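Fructooligosaccharide ABC transporter substrate-binding protein FusA (PDB 5G5Y) binds short- and long-chain fructooligosaccharides, with a preference for tetrasaccharides and larger, and serves as the solute-binding subunit of the FusABC-MsmK importer. Local coordinates at residues Q294-R299 / Y415-N420; K195-A200 / P286-P291. All coordinates share one frame; numbering follows the deposited sequence.

Interaction 1: residues Q294-R299 / Y415-N420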
loop_
_atom_site.group_PDB
_atom_site.type_symbol
_atom_site.label_atom_id
_atom_site.label_comp_id
_atom_site.label_asym_id
_atom_site.label_seq_id
_atom_site.Cartn_x
_atom_site.Cartn_y
_atom_site.Cartn_z
ATOM N N GLN A 294 24.526 -1.026 14.918
ATOM C CA GLN A 294 23.103 -1.248 15.259
ATOM C C GLN A 294 22.229 -1.411 14.006
ATOM O O GLN A 294 22.551 -0.902 12.927
ATOM C CB GLN A 294 22.575 -0.102 16.123
ATOM C CG GLN A 294 23.460 0.291 17.318
ATOM C CD GLN A 294 23.918 -0.907 18.121
ATOM O OE1 GLN A 294 23.100 -1.716 18.556
ATOM N NE2 GLN A 294 25.230 -1.079 18.241
ATOM N N LYS A 295 21.102 -2.095 14.188
ATOM C CA LYS A 295 20.185 -2.464 13.116
ATOM C C LYS A 295 18.816 -1.840 13.372
ATOM O O LYS A 295 18.374 -1.712 14.538
ATOM C CB LYS A 295 19.999 -3.965 13.055
ATOM C CG LYS A 295 21.223 -4.735 12.618
ATOM C CD LYS A 295 20.919 -6.198 12.741
ATOM C CE LYS A 295 22.124 -7.075 12.551
ATOM N NZ LYS A 295 21.669 -8.494 12.443
ATOM N N HIS A 296 18.164 -1.454 12.295
ATOM C CA HIS A 296 16.850 -0.796 12.380
ATOM C C HIS A 296 16.126 -0.982 11.064
ATOM O O HIS A 296 16.745 -1.028 10.002
ATOM C CB HIS A 296 16.991 0.706 12.696
ATOM C CG HIS A 296 15.698 1.387 12.990
ATOM N ND1 HIS A 296 14.946 1.071 14.096
ATOM C CD2 HIS A 296 15.004 2.349 12.322
ATOM C CE1 HIS A 296 13.870 1.837 14.138
ATOM N NE2 HIS A 296 13.861 2.599 13.048
ATOM N N VAL A 297 14.807 -1.108 11.144
ATOM C CA VAL A 297 13.908 -0.995 10.004
ATOM C C VAL A 297 12.910 0.123 10.280
ATOM O O VAL A 297 12.208 0.096 11.314
ATOM C CB VAL A 297 13.148 -2.308 9.768
ATOM C CG1 VAL A 297 12.158 -2.176 8.629
ATOM C CG2 VAL A 297 14.143 -3.420 9.444
ATOM N N ALA A 298 12.832 1.069 9.344
ATOM C CA ALA A 298 11.858 2.157 9.420
ATOM C C ALA A 298 10.536 1.584 8.905
ATOM O O ALA A 298 10.484 0.854 7.889
ATOM C CB ALA A 298 12.284 3.307 8.584
ATOM N N ARG A 299 9.466 1.859 9.637
ATOM C CA ARG A 299 8.144 1.445 9.179
ATOM C C ARG A 299 7.641 2.426 8.133
ATOM O O ARG A 299 7.800 3.661 8.279
ATOM C CB ARG A 299 7.196 1.410 10.339
ATOM C CG ARG A 299 7.564 0.359 11.322
ATOM C CD ARG A 299 6.696 0.425 12.565
ATOM N NE ARG A 299 5.324 0.069 12.261
ATOM C CZ ARG A 299 4.322 0.039 13.138
ATOM N NH1 ARG A 299 4.461 0.366 14.434
ATOM N NH2 ARG A 299 3.119 -0.327 12.698
ATOM N N TYR A 415 13.585 -5.699 14.159
ATOM C CA TYR A 415 14.327 -4.449 14.079
ATOM C C TYR A 415 13.428 -3.206 13.911
ATOM O O TYR A 415 13.964 -2.128 13.801
ATOM C CB TYR A 415 15.316 -4.534 12.938
ATOM C CG TYR A 415 16.183 -5.741 13.108
ATOM C CD1 TYR A 415 17.082 -5.804 14.169
ATOM C CD2 TYR A 415 16.056 -6.838 12.273
ATOM C CE1 TYR A 415 17.833 -6.923 14.399
ATOM C CE2 TYR A 415 16.839 -7.978 12.477
ATOM C CZ TYR A 415 17.706 -8.007 13.547
ATOM O OH TYR A 415 18.497 -9.088 13.747
ATOM N N MET A 416 12.097 -3.381 13.913
ATOM C CA MET A 416 11.119 -2.279 13.870
ATOM C C MET A 416 10.823 -1.806 15.279
ATOM O O MET A 416 9.871 -2.283 15.972
ATOM C CB MET A 416 9.815 -2.753 13.223
ATOM C CG MET A 416 9.925 -3.136 11.756
ATOM S SD MET A 416 8.264 -3.667 11.276
ATOM C CE MET A 416 8.630 -4.577 9.781
ATOM N N SER A 417 11.622 -0.862 15.731
ATOM C CA SER A 417 11.571 -0.425 17.098
ATOM C C SER A 417 10.519 0.639 17.375
ATOM O O SER A 417 10.300 0.965 18.537
ATOM C CB SER A 417 12.968 0.092 17.511
ATOM O OG SER A 417 13.886 -1.024 17.456
ATOM N N ASN A 418 9.901 1.195 16.347
ATOM C CA ASN A 418 8.905 2.257 16.522
ATOM C C ASN A 418 7.535 1.645 16.831
ATOM O O ASN A 418 7.000 0.874 16.036
ATOM C CB ASN A 418 8.850 3.148 15.301
ATOM C CG ASN A 418 10.157 3.940 15.118
ATOM O OD1 ASN A 418 11.254 3.359 15.185
ATOM N ND2 ASN A 418 10.055 5.262 14.981
ATOM N N VAL A 419 6.987 2.023 17.981
ATOM C CA VAL A 419 5.669 1.533 18.436
ATOM C C VAL A 419 4.599 1.835 17.368
ATOM O O VAL A 419 3.731 0.982 17.024
ATOM C CB VAL A 419 5.257 2.177 19.792
ATOM C CG1 VAL A 419 3.835 1.773 20.185
ATOM C CG2 VAL A 419 6.192 1.847 20.944
ATOM N N ASN A 420 4.682 3.052 16.832
ATOM C CA ASN A 420 3.699 3.563 15.913
ATOM C C ASN A 420 4.267 3.944 14.583
ATOM O O ASN A 420 5.443 4.266 14.454
ATOM C CB ASN A 420 2.990 4.780 16.523
ATOM C CG ASN A 420 2.026 4.367 17.648
ATOM O OD1 ASN A 420 1.123 3.559 17.440
ATOM N ND2 ASN A 420 2.273 4.834 18.811
HETATM O O HOH W 1 15.930 -0.145 16.164
HETATM O O HOH W 2 21.203 -8.905 15.308
HETATM O O HOH W 3 10.456 0.984 13.266
#
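Lys295 and Tyr415 both turn CG anti to the carbonyl carbon (chi1 -68° and -55°), and their side chains run side by side in the same direction. The Lys295 chain is extended beyond CG. Its CD lies 3.6 Å from Tyr415 CE1, obliquely to the ring. Water 2 joins the two polar ends: it accepts from Lys295 NZ and is also bonded to Tyr415 OH.

The Arg299 chain bends at chi3, which places NE; beyond it NH1 meets two consecutive carbonyls, both at the edge of the guanidinium and near its plane. The bond from Arg299 NH1 to Asn418 O is 3.0 Å and fairly straight. The one from Arg299 NH1 to Val419 O, at 2.8 Å, is weak, with only 123° at the hydrogen. The two carbonyl oxygens would partly balance the positive charge of the guanidinium.

Between these ends, Val297 N donates to Tyr415 O at 3.0 Å. Val297 CB packs on Met416 CG at 3.9 Å. Asn418 OD1 lies at the edge of the His296 ring, 3.2 Å from His296 CE1. Water 1 links His296 ND1 to Ser417 OG. Water 3 donates to Val297 O and accepts from Asn418 N, and so bridges the two backbones beyond the direct bond.

The amide of Asn418 is held from outside, by ND2 bonding to Val212 O. Met416 O takes a bond from Lys129 NZ. The contact joins two irregular loops near the second calcium site: the side chain of Asn418 lies about 7 Å from that of the calcium ligand Asp219. One loop runs between strands 282-284 and 305-306, the other between helices 399-412 and 429-455. Tyr412 and Ile408 of helix 399-412 pack on Val297 and Met416.

Interaction 2: residues K195-A200 / P286-P291; sequences KFLFAA and PVLAGP
Ala200 and Gly290 make the closest approach, through the backbone. Ala200 O lies 3.1 Å from Gly290 CA in a CA-H...O contact, with an angle of 138° at the hydrogen. Gly290 has no side chain, and its CA can come this close to the oxygen. Ala200 CB turns toward the 286-291 segment and sits 3.5 Å from Leu288 O.

Two looser apolar contacts follow. Leu197 CD2 meets Leu288 CD1 at 4.4 Å. In Phe196, chi1 of 177° sets CG anti to the backbone N and starts the ring toward the second segment; Phe196 CZ ends 4.3 Å from Val287 CG2.

The next shell sets these groups in place. The 3-10 turn is closed by bonds from Phe198 N to Lys195 O and from Ala200 N to Leu197 O. Asp137 accepts from Phe196 N, and Tyr412 meets the Phe196 ring. Lys195 NZ forms salt bridges with Asp193 and Asp207. On the other segment, Ala289 is fixed by backbone bonds to Lys155 and Thr157, while Leu160 of helix 157-169 packs on Leu288.

The contact is plain packing of a 3-10 segment on a loop, buried and mainly apolar. The side chain of Phe196 is about 10 Å from that of the substrate-binding Asn191. Van der Waals packing and the CA-H...O contact account for the meeting of the two segments, while the salt bridges and the bonds to Asp137, Lys155 and Thr157 run to other parts of the chain.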
loop_
_atom_site.group_PDB
_atom_site.type_symbol
_atom_site.label_atom_id
_atom_site.label_comp_id
_atom_site.label_asym_id
_atom_site.label_seq_id
_atom_site.Cartn_x
_atom_site.Cartn_y
_atom_site.Cartn_z
ATOM N N LYS A 195 15.745 3.267 -0.433
ATOM C CA LYS A 195 15.669 3.992 0.853
ATOM C C LYS A 195 15.543 3.050 2.078
ATOM O O LYS A 195 15.925 3.435 3.200
ATOM C CB LYS A 195 14.590 5.096 0.848
ATOM C CG LYS A 195 13.149 4.572 0.820
ATOM C CD LYS A 195 12.100 5.662 1.040
ATOM C CE LYS A 195 12.196 6.839 0.067
ATOM N NZ LYS A 195 11.793 6.419 -1.310
ATOM N N PHE A 196 15.067 1.817 1.872
ATOM C CA PHE A 196 15.127 0.771 2.908
ATOM C C PHE A 196 16.474 0.699 3.682
ATOM O O PHE A 196 16.518 0.468 4.918
ATOM C CB PHE A 196 14.786 -0.604 2.280
ATOM C CG PHE A 196 14.892 -1.736 3.237
ATOM C CD1 PHE A 196 13.876 -1.971 4.167
ATOM C CD2 PHE A 196 16.026 -2.508 3.270
ATOM C CE1 PHE A 196 13.979 -2.990 5.097
ATOM C CE2 PHE A 196 16.144 -3.531 4.210
ATOM C CZ PHE A 196 15.118 -3.764 5.122
ATOM N N LEU A 197 17.581 0.917 2.981
ATOM C CA LEU A 197 18.911 0.771 3.599
ATOM C C LEU A 197 19.256 1.922 4.546
ATOM O O LEU A 197 20.178 1.787 5.347
ATOM C CB LEU A 197 20.023 0.669 2.543
ATOM C CG LEU A 197 20.055 -0.632 1.713
ATOM C CD1 LEU A 197 21.274 -0.642 0.796
ATOM C CD2 LEU A 197 20.049 -1.886 2.585
ATOM N N PHE A 198 18.556 3.050 4.456
ATOM C CA PHE A 198 18.908 4.215 5.288
ATOM C C PHE A 198 18.831 3.943 6.785
ATOM O O PHE A 198 19.575 4.571 7.557
ATOM C CB PHE A 198 18.061 5.446 4.913
ATOM C CG PHE A 198 18.623 6.214 3.729
ATOM C CD1 PHE A 198 19.292 5.559 2.674
ATOM C CD2 PHE A 198 18.509 7.596 3.674
ATOM C CE1 PHE A 198 19.812 6.280 1.595
ATOM C CE2 PHE A 198 19.024 8.320 2.604
ATOM C CZ PHE A 198 19.675 7.661 1.560
ATOM N N ALA A 199 17.932 3.044 7.176
ATOM C CA ALA A 199 17.718 2.675 8.567
ATOM C C ALA A 199 18.945 2.013 9.215
ATOM O O ALA A 199 19.093 2.055 10.447
ATOM C CB ALA A 199 16.483 1.782 8.701
ATOM N N ALA A 200 19.852 1.483 8.396
ATOM C CA ALA A 200 21.160 1.072 8.907
ATOM C C ALA A 200 21.924 2.190 9.585
ATOM O O ALA A 200 22.791 1.888 10.413
ATOM C CB ALA A 200 22.003 0.400 7.823
ATOM N N PRO A 286 19.420 -9.796 4.522
ATOM C CA PRO A 286 19.063 -9.461 5.905
ATOM C C PRO A 286 19.370 -8.016 6.295
ATOM O O PRO A 286 20.204 -7.353 5.662
ATOM C CB PRO A 286 19.926 -10.408 6.748
ATOM C CG PRO A 286 20.477 -11.418 5.781
ATOM C CD PRO A 286 20.526 -10.770 4.455
ATOM N N VAL A 287 18.739 -7.572 7.356
ATOM C CA VAL A 287 18.935 -6.219 7.867
ATOM C C VAL A 287 20.424 -6.052 8.237
ATOM O O VAL A 287 21.005 -6.903 8.944
ATOM C CB VAL A 287 18.018 -5.949 9.062
ATOM C CG1 VAL A 287 18.372 -4.628 9.757
ATOM C CG2 VAL A 287 16.587 -5.964 8.568
ATOM N N LEU A 288 21.033 -4.991 7.732
ATOM C CA LEU A 288 22.475 -4.732 7.933
ATOM C C LEU A 288 22.724 -3.765 9.077
ATOM O O LEU A 288 22.011 -2.778 9.240
ATOM C CB LEU A 288 23.047 -4.129 6.674
ATOM C CG LEU A 288 22.823 -4.962 5.420
ATOM C CD1 LEU A 288 23.394 -4.255 4.199
ATOM C CD2 LEU A 288 23.483 -6.322 5.539
ATOM N N ALA A 289 23.766 -4.013 9.839
ATOM C CA ALA A 289 24.182 -3.051 10.844
ATOM C C ALA A 289 24.984 -1.986 10.145
ATOM O O ALA A 289 25.812 -2.281 9.265
ATOM C CB ALA A 289 24.994 -3.731 11.926
ATOM N N GLY A 290 24.733 -0.738 10.512
ATOM C CA GLY A 290 25.500 0.371 9.991
ATOM C C GLY A 290 26.793 0.541 10.760
ATOM O O GLY A 290 27.134 -0.289 11.625
ATOM N N PRO A 291 27.510 1.637 10.494
ATOM C CA PRO A 291 28.782 1.936 11.225
ATOM C C PRO A 291 28.664 1.920 12.751
ATOM O O PRO A 291 29.627 1.545 13.427
ATOM C CB PRO A 291 29.158 3.327 10.714
ATOM C CG PRO A 291 28.620 3.327 9.306
ATOM C CD PRO A 291 27.295 2.581 9.387
#

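From the N terminus, the chain first reaches 195-200, a 3-10 turn between strands 181-183 and 210-212. Interaction 2 closes when 286-291 returns to it, after an excursion through helices 225-239 and 252-260 and strand 264-269. Interaction 1 opens a few residues later, at 294-299, and closes at 415-420 beyond helix 399-412. The two closures are in series; they neither nest nor cross. One loop, after strand 282-284, supplies a segment to each. Their centres are 11 Å apart, and they touch: Val297 CG2 packs on Val287 CG2 at 3.6 Å. Together they tie the 3-10 segment, through the loop after strand 282-284, to the loop after helix 399-412.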